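Local coordinates for mbSHANK1 protein (Monosiga brevicollis, PDB 6X23), which binds C-terminal peptides such as that of GIRK3 through this PDZ domain and is probably a scaffold of the SHANK type, at residues L15-G20 with Q53-L59. Sequence-based numbering, arbitrary orientation.
Sequences LIIMRG and QAARAGL
Strand 15-18 runs roughly antiparallel to the short helix 53-57, at 146° with the axes 7.5 Å apart, with the CA of Ile-17 nearest that of Ala-57 and the CA of Gly-20 nearest that of Gln-53. At this distance the small methyl of Ala-57 fits against the strand backbone: CB lies 3.3 Å from Ile-16 O and also meets Ile-17 CG1. Beta-branched Ile-17 spreads its two branches along the facing side of the helix: CG2, anti to its backbone N, reaches Gln-53 O at 3.5 Å, while CG1 carries CD1 on to Ala-54 CB at 4.1 Å. Gly-58 ends the helix in a Schellman motif with positive phi (95°), where a CB would jam against the preceding carbonyl O. Beyond it, Leu-15 and Leu-59 cross at about a right angle, tightly, with CD2 of Leu-15 3.4 Å from CD1 of Leu-59. At the other end CB and CG of Gln-53 lie against Met-18 O, and the bend at chi2 (-66°) turns the amide so that OE1 reaches a water, which also donates to Gln-53 O and accepts from Met-18 N. Strand 10-18 pairs with strand 91-99, where Ile-17 also touches Phe-94; Ala-54 and Leu-59 pack on Phe-26 and Val-48, so the helix and the residues just after it link strand 10-18 to strands 26-29 and 44-48 of the PDZ fold.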
ATOM      1  N   LEU A  15      -7.361  -5.492  -3.124  1.00 20.07           N
ATOM      2  CA  LEU A  15      -8.059  -4.550  -2.259  1.00 14.67           C
ATOM      3  C   LEU A  15      -8.467  -3.341  -3.088  1.00 18.92           C
ATOM      4  O   LEU A  15      -7.741  -2.952  -4.009  1.00 20.12           O
ATOM      5  CB  LEU A  15      -7.163  -4.069  -1.116  1.00 14.78           C
ATOM      6  CG  LEU A  15      -6.922  -4.800   0.181  1.00 25.26           C
ATOM      7  CD1 LEU A  15      -6.310  -6.111  -0.108  1.00 20.60           C
ATOM      8  CD2 LEU A  15      -5.957  -3.939   0.985  1.00 18.89           C
ATOM      9  N   ILE A  16      -9.615  -2.741  -2.749  1.00 23.23           N
ATOM     10  CA  ILE A  16     -10.099  -1.501  -3.340  1.00 21.32           C
ATOM     11  C   ILE A  16     -10.436  -0.550  -2.212  1.00 22.88           C
ATOM     12  O   ILE A  16     -11.140  -0.923  -1.266  1.00 19.70           O
ATOM     13  CB  ILE A  16     -11.323  -1.703  -4.253  1.00 27.29           C
ATOM     14  CG1 ILE A  16     -10.982  -2.673  -5.388  1.00 30.70           C
ATOM     15  CG2 ILE A  16     -11.702  -0.392  -4.902  1.00 22.59           C
ATOM     16  CD1 ILE A  16     -12.132  -2.972  -6.315  1.00 38.41           C
ATOM     17  N   ILE A  17      -9.911   0.668  -2.297  1.00 23.25           N
ATOM     18  CA  ILE A  17      -9.964   1.649  -1.222  1.00 23.69           C
ATOM     19  C   ILE A  17     -10.449   2.970  -1.796  1.00 28.70           C
ATOM     20  O   ILE A  17      -9.867   3.478  -2.769  1.00 27.41           O
ATOM     21  CB  ILE A  17      -8.594   1.830  -0.544  1.00 20.14           C
ATOM     22  CG1 ILE A  17      -7.868   0.491  -0.416  1.00 22.73           C
ATOM     23  CG2 ILE A  17      -8.769   2.431   0.822  1.00 21.66           C
ATOM     24  CD1 ILE A  17      -6.521   0.588   0.299  1.00 20.55           C
ATOM     25  N   MET A  18     -11.513   3.522  -1.215  1.00 29.59           N
ATOM     26  CA  MET A  18     -12.032   4.844  -1.544  1.00 30.32           C
ATOM     27  C   MET A  18     -11.193   5.865  -0.786  1.00 32.80           C
ATOM     28  O   MET A  18     -10.816   5.625   0.366  1.00 26.52           O
ATOM     29  CB  MET A  18     -13.497   4.978  -1.124  1.00 36.03           C
ATOM     30  CG  MET A  18     -14.470   3.921  -1.674  1.00 44.20           C
ATOM     31  SD  MET A  18     -14.782   3.955  -3.444  1.00 79.02           S
ATOM     32  CE  MET A  18     -15.828   2.514  -3.703  1.00 57.80           C
ATOM     33  N   ARG A  19     -10.905   7.002  -1.409  1.00 26.49           N
ATOM     34  CA  ARG A  19     -10.115   8.018  -0.724  1.00 30.03           C
ATOM     35  C   ARG A  19     -10.968   8.705   0.329  1.00 30.36           C
ATOM     36  O   ARG A  19     -12.128   9.030   0.076  1.00 35.81           O
ATOM     37  CB  ARG A  19      -9.564   9.058  -1.709  1.00 30.20           C
ATOM     38  CG  ARG A  19      -8.625  10.056  -1.036  1.00 31.03           C
ATOM     39  CD  ARG A  19      -8.014  11.034  -2.015  1.00 26.90           C
ATOM     40  NE  ARG A  19      -7.413  10.342  -3.139  1.00 30.39           N
ATOM     41  CZ  ARG A  19      -6.102  10.220  -3.332  1.00 32.37           C
ATOM     42  NH1 ARG A  19      -5.255  10.762  -2.460  1.00 32.63           N
ATOM     43  NH2 ARG A  19      -5.638   9.566  -4.403  1.00 20.69           N
ATOM     44  N   GLY A  20     -10.401   8.914   1.512  1.00 34.18           N
ATOM     45  CA  GLY A  20     -11.053   9.686   2.550  1.00 36.23           C
ATOM     46  C   GLY A  20     -10.770  11.164   2.374  1.00 42.15           C
ATOM     47  O   GLY A  20     -10.338  11.619   1.315  1.00 40.64           O
ATOM     48  N   GLN A  53      -9.876   4.914   5.673  1.00 25.52           N
ATOM     49  CA  GLN A  53     -10.464   4.133   4.591  1.00 29.10           C
ATOM     50  C   GLN A  53      -9.685   2.854   4.271  1.00 27.82           C
ATOM     51  O   GLN A  53     -10.298   1.856   3.864  1.00 28.95           O
ATOM     52  CB  GLN A  53     -10.572   5.007   3.349  1.00 33.27           C
ATOM     53  CG  GLN A  53     -11.664   6.053   3.437  1.00 32.15           C
ATOM     54  CD  GLN A  53     -13.041   5.424   3.473  1.00 42.34           C
ATOM     55  OE1 GLN A  53     -13.228   4.271   3.060  1.00 42.30           O
ATOM     56  NE2 GLN A  53     -14.014   6.173   3.974  1.00 48.61           N
ATOM     57  N   ALA A  54      -8.353   2.859   4.418  1.00 25.09           N
ATOM     58  CA  ALA A  54      -7.587   1.638   4.156  1.00 23.46           C
ATOM     59  C   ALA A  54      -7.948   0.553   5.152  1.00 26.41           C
ATOM     60  O   ALA A  54      -8.234  -0.587   4.763  1.00 27.44           O
ATOM     61  CB  ALA A  54      -6.082   1.907   4.190  1.00 19.56           C
ATOM     62  N   ALA A  55      -7.941   0.888   6.449  1.00 25.07           N
ATOM     63  CA  ALA A  55      -8.357  -0.076   7.463  1.00 19.11           C
ATOM     64  C   ALA A  55      -9.728  -0.625   7.140  1.00 21.53           C
ATOM     65  O   ALA A  55      -9.965  -1.835   7.270  1.00 20.49           O
ATOM     66  CB  ALA A  55      -8.371   0.562   8.854  1.00 20.39           C
ATOM     67  N   ARG A  56     -10.640   0.247   6.694  1.00 23.99           N
ATOM     68  CA  ARG A  56     -11.992  -0.190   6.352  1.00 26.28           C
ATOM     69  C   ARG A  56     -11.981  -1.167   5.187  1.00 29.16           C
ATOM     70  O   ARG A  56     -12.828  -2.062   5.122  1.00 41.40           O
ATOM     71  CB  ARG A  56     -12.894   1.007   6.041  1.00 32.60           C
ATOM     72  CG  ARG A  56     -14.374   0.631   6.065  1.00 46.95           C
ATOM     73  CD  ARG A  56     -15.340   1.780   5.737  1.00 56.40           C
ATOM     74  NE  ARG A  56     -16.129   2.134   6.924  1.00 78.04           N
ATOM     75  CZ  ARG A  56     -17.410   1.817   7.111  1.00 73.25           C
ATOM     76  NH1 ARG A  56     -18.066   1.139   6.177  1.00 70.25           N
ATOM     77  NH2 ARG A  56     -18.034   2.174   8.236  1.00 58.60           N
ATOM     78  N   ALA A  57     -11.039  -1.025   4.259  1.00 21.55           N
ATOM     79  CA  ALA A  57     -10.956  -1.986   3.176  1.00 22.31           C
ATOM     80  C   ALA A  57     -10.091  -3.182   3.525  1.00 24.09           C
ATOM     81  O   ALA A  57      -9.986  -4.117   2.724  1.00 29.92           O
ATOM     82  CB  ALA A  57     -10.433  -1.313   1.919  1.00 26.98           C
ATOM     83  N   GLY A  58      -9.467  -3.186   4.697  1.00 32.50           N
ATOM     84  CA  GLY A  58      -8.755  -4.364   5.150  1.00 26.48           C
ATOM     85  C   GLY A  58      -7.286  -4.380   4.840  1.00 19.67           C
ATOM     86  O   GLY A  58      -6.670  -5.448   4.871  1.00 23.03           O
ATOM     87  N   LEU A  59      -6.711  -3.240   4.501  1.00 16.15           N
ATOM     88  CA  LEU A  59      -5.263  -3.138   4.463  1.00 23.22           C
ATOM     89  C   LEU A  59      -4.736  -3.344   5.876  1.00 26.44           C
ATOM     90  O   LEU A  59      -5.359  -2.908   6.843  1.00 24.93           O
ATOM     91  CB  LEU A  59      -4.847  -1.766   3.918  1.00 19.60           C
ATOM     92  CG  LEU A  59      -3.373  -1.718   3.555  1.00 24.18           C
ATOM     93  CD1 LEU A  59      -3.130  -2.617   2.348  1.00 16.24           C
ATOM     94  CD2 LEU A  59      -2.913  -0.304   3.281  1.00 24.01           C
TER
HETATM   95  O   HOH W   1     -12.255   2.041   1.560  1.00 29.59           O